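PDB 5UEB: NegoA.19184.a, which is of unknown function, a hypothetical protein of Neisseria gonorrhoeae that belongs to the DUF4265 family. Local coordinates for residues His87-Leu92 with Asn129-Ala134. Residues are numbered along the deposited sequence; the frame is centred on the assembly and turned at random. Where two conformers were deposited one is given.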
ATOM      1  N   HIS B  87      14.333  23.783 -18.337  1.00 30.36           N
ATOM      2  CA  HIS B  87      15.242  24.154 -17.262  1.00 31.80           C
ATOM      3  C   HIS B  87      14.465  24.232 -15.958  1.00 25.48           C
ATOM      4  O   HIS B  87      13.267  24.531 -15.953  1.00 28.53           O
ATOM      5  CB  HIS B  87      15.910  25.505 -17.540  1.00 40.92           C
ATOM      6  CG  HIS B  87      15.014  26.680 -17.292  1.00 50.79           C
ATOM      7  ND1 HIS B  87      14.101  27.129 -18.222  1.00 52.96           N
ATOM      8  CD2 HIS B  87      14.886  27.492 -16.217  1.00 50.63           C
ATOM      9  CE1 HIS B  87      13.451  28.170 -17.731  1.00 53.91           C
ATOM     10  NE2 HIS B  87      13.908  28.410 -16.515  1.00 51.68           N
ATOM     11  N   PHE B  88      15.162  23.957 -14.853  1.00 24.77           N
ATOM     12  CA  PHE B  88      14.608  24.190 -13.527  1.00 21.57           C
ATOM     13  C   PHE B  88      14.876  25.638 -13.138  1.00 26.62           C
ATOM     14  O   PHE B  88      16.041  26.062 -13.136  1.00 26.85           O
ATOM     15  CB  PHE B  88      15.229  23.236 -12.511  1.00 20.05           C
ATOM     16  CG  PHE B  88      14.789  21.811 -12.685  1.00 18.72           C
ATOM     17  CD1 PHE B  88      13.630  21.356 -12.078  1.00 20.39           C
ATOM     18  CD2 PHE B  88      15.517  20.933 -13.474  1.00 20.42           C
ATOM     19  CE1 PHE B  88      13.203  20.041 -12.248  1.00 19.41           C
ATOM     20  CE2 PHE B  88      15.097  19.621 -13.650  1.00 19.44           C
ATOM     21  CZ  PHE B  88      13.938  19.177 -13.040  1.00 20.51           C
ATOM     22  N   PRO B  89      13.847  26.437 -12.853  1.00 24.25           N
ATOM     23  CA  PRO B  89      14.076  27.852 -12.526  1.00 25.73           C
ATOM     24  C   PRO B  89      14.963  28.008 -11.299  1.00 25.04           C
ATOM     25  O   PRO B  89      14.864  27.238 -10.341  1.00 22.65           O
ATOM     26  CB  PRO B  89      12.667  28.387 -12.254  1.00 28.69           C
ATOM     27  CG  PRO B  89      11.767  27.467 -13.007  1.00 24.66           C
ATOM     28  CD  PRO B  89      12.415  26.112 -12.949  1.00 21.84           C
ATOM     29  N   LYS B  90      15.818  29.037 -11.336  1.00 23.74           N
ATOM     30  CA  LYS B  90      16.786  29.250 -10.261  1.00 23.42           C
ATOM     31  C   LYS B  90      16.096  29.448  -8.915  1.00 22.59           C
ATOM     32  O   LYS B  90      16.571  28.944  -7.888  1.00 24.16           O
ATOM     33  CB  LYS B  90      17.687  30.443 -10.591  1.00 26.09           C
ATOM     34  N   ASP B  91      14.975  30.176  -8.895  1.00 20.66           N
ATOM     35  CA  ASP B  91      14.304  30.422  -7.620  1.00 21.34           C
ATOM     36  C   ASP B  91      13.677  29.156  -7.049  1.00 19.95           C
ATOM     37  O   ASP B  91      13.578  29.011  -5.821  1.00 21.90           O
ATOM     38  CB  ASP B  91      13.311  31.588  -7.715  1.00 22.47           C
ATOM     39  CG  ASP B  91      12.146  31.320  -8.654  1.00 25.95           C
ATOM     40  OD1 ASP B  91      12.217  30.392  -9.479  1.00 25.11           O
ATOM     41  OD2 ASP B  91      11.152  32.074  -8.572  1.00 34.73           O
ATOM     42  N   LEU B  92      13.268  28.225  -7.909  1.00 20.12           N
ATOM     43  CA  LEU B  92      12.786  26.943  -7.413  1.00 17.49           C
ATOM     44  C   LEU B  92      13.918  26.121  -6.801  1.00 22.22           C
ATOM     45  O   LEU B  92      13.749  25.523  -5.732  1.00 17.47           O
ATOM     46  CB  LEU B  92      12.103  26.172  -8.541  1.00 16.55           C
ATOM     47  CG  LEU B  92      11.731  24.730  -8.197  1.00 20.36           C
ATOM     48  CD1 LEU B  92      10.742  24.698  -7.053  1.00 19.50           C
ATOM     49  CD2 LEU B  92      11.172  24.012  -9.418  1.00 21.80           C
ATOM     50  N   ASN B 129       3.252  25.410  -7.953  1.00 15.00           N
ATOM     51  CA  ASN B 129       1.974  25.684  -8.609  1.00 15.85           C
ATOM     52  C   ASN B 129       2.079  26.821  -9.620  1.00 17.73           C
ATOM     53  O   ASN B 129       1.497  26.741 -10.710  1.00 17.91           O
ATOM     54  CB  ASN B 129       0.894  25.985  -7.572  1.00 14.93           C
ATOM     55  CG  ASN B 129       0.398  24.740  -6.864  1.00 19.01           C
ATOM     56  OD1 ASN B 129       0.523  23.628  -7.379  1.00 15.87           O
ATOM     57  ND2 ASN B 129      -0.189  24.923  -5.681  1.00 16.44           N
ATOM     58  N   ARG B 130       2.804  27.895  -9.289  1.00 17.92           N
ATOM     59  CA  ARG B 130       2.948  29.006 -10.229  0.66 16.79           C
ATOM     60  C   ARG B 130       3.640  28.559 -11.510  1.00 16.95           C
ATOM     61  O   ARG B 130       3.264  28.978 -12.614  1.00 19.48           O
ATOM     62  CB  ARG B 130       3.717  30.162  -9.589  0.66 24.64           C
ATOM     63  CG  ARG B 130       2.850  31.197  -8.897  0.66 30.44           C
ATOM     64  CD  ARG B 130       3.642  32.470  -8.606  0.66 37.03           C
ATOM     65  NE  ARG B 130       3.916  33.261  -9.808  0.66 32.50           N
ATOM     66  CZ  ARG B 130       3.182  34.296 -10.206  0.66 33.84           C
ATOM     67  NH1 ARG B 130       2.121  34.671  -9.502  0.66 30.47           N
ATOM     68  NH2 ARG B 130       3.506  34.959 -11.309  0.66 40.87           N
ATOM     69  N   TYR B 131       4.662  27.708 -11.383  1.00 16.80           N
ATOM     70  CA  TYR B 131       5.342  27.222 -12.577  1.00 15.27           C
ATOM     71  C   TYR B 131       4.485  26.224 -13.346  1.00 18.11           C
ATOM     72  O   TYR B 131       4.563  26.170 -14.581  1.00 18.83           O
ATOM     73  CB  TYR B 131       6.730  26.681 -12.224  1.00 15.71           C
ATOM     74  CG  TYR B 131       7.736  27.787 -11.990  1.00 17.40           C
ATOM     75  CD1 TYR B 131       7.893  28.816 -12.916  1.00 18.70           C
ATOM     76  CD2 TYR B 131       8.516  27.819 -10.838  1.00 18.33           C
ATOM     77  CE1 TYR B 131       8.816  29.837 -12.706  1.00 21.17           C
ATOM     78  CE2 TYR B 131       9.441  28.839 -10.617  1.00 21.52           C
ATOM     79  CZ  TYR B 131       9.585  29.843 -11.559  1.00 22.84           C
ATOM     80  OH  TYR B 131      10.487  30.860 -11.359  1.00 27.44           O
ATOM     81  N   GLU B 132       3.659  25.439 -12.650  1.00 14.25           N
ATOM     82  CA  GLU B 132       2.717  24.559 -13.338  0.51 17.24           C
ATOM     83  C   GLU B 132       1.722  25.365 -14.162  1.00 18.30           C
ATOM     84  O   GLU B 132       1.407  25.000 -15.303  1.00 22.32           O
ATOM     85  CB  GLU B 132       1.982  23.682 -12.322  0.51 19.08           C
ATOM     86  CG  GLU B 132       1.251  22.481 -12.913  0.51 22.11           C
ATOM     87  CD  GLU B 132      -0.100  22.829 -13.516  0.51 23.81           C
ATOM     88  OE1 GLU B 132      -0.644  23.913 -13.210  0.51 22.03           O
ATOM     89  OE2 GLU B 132      -0.621  22.008 -14.299  0.51 27.31           O
ATOM     90  N   GLU B 133       1.206  26.471 -13.598  1.00 15.79           N
ATOM     91  CA  GLU B 133       0.239  27.290 -14.333  1.00 17.33           C
ATOM     92  C   GLU B 133       0.844  27.841 -15.615  1.00 22.46           C
ATOM     93  O   GLU B 133       0.125  28.064 -16.596  1.00 22.80           O
ATOM     94  CB  GLU B 133      -0.258  28.466 -13.482  1.00 18.70           C
ATOM     95  CG  GLU B 133      -1.039  28.093 -12.239  1.00 21.06           C
ATOM     96  CD  GLU B 133      -1.652  29.304 -11.560  1.00 36.91           C
ATOM     97  OE1 GLU B 133      -1.581  30.413 -12.139  1.00 39.13           O
ATOM     98  OE2 GLU B 133      -2.204  29.152 -10.452  1.00 36.35           O
ATOM     99  N   ALA B 134       2.154  28.073 -15.624  1.00 22.47           N
ATOM    100  CA  ALA B 134       2.838  28.601 -16.798  1.00 24.13           C
ATOM    101  C   ALA B 134       3.262  27.511 -17.771  1.00 21.83           C
ATOM    102  O   ALA B 134       3.931  27.813 -18.764  1.00 26.27           O
ATOM    103  CB  ALA B 134       4.056  29.430 -16.373  1.00 25.13           C
TER
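Pro89 and Tyr131 have the nearest CA atoms across the two segments, 8.8 Å apart, where the first turn of helix 90-98 stands beside the last turn of helix 122-133. Pro89 occupies the N-cap position of the first helix, and its O accepts a weak bond from Leu92 N. The gap between the backbones is bridged mainly by one side chain, Tyr131, whose CG lies anti to the carbonyl carbon (chi1 -77°), carrying the ring across to the start of the other helix. Pro89 lies over one face of this ring in a CH-pi contact, CG 3.6 Å from the ring centroid, while Pro89 CB packs against Tyr131 CZ at 3.5 Å. Asp91 meets the phenol at its edge: Tyr131 OH donates a short 2.6 Å hydrogen bond to Asp91 OD1, arriving on the syn side and 18° out of the carboxylate plane. Carboxylate and ring planes are turned 74° apart. Proline on the face and carboxylate at the hydroxyl together probably restrain the ring's tilt and position. Leu92 CB approaches Tyr131 CE2 obliquely at 4.3 Å; Leu92 also touches Ile127 and Leu128 of helix 122-133 and Leu137 of strand 137-143, and Ile136 packs against both Pro89 and Tyr131. The contact joins the start of helix 90-98 to the end of helix 122-133, the two helices of a ferredoxin-like beta-alpha-beta-beta-alpha-beta half of the chain.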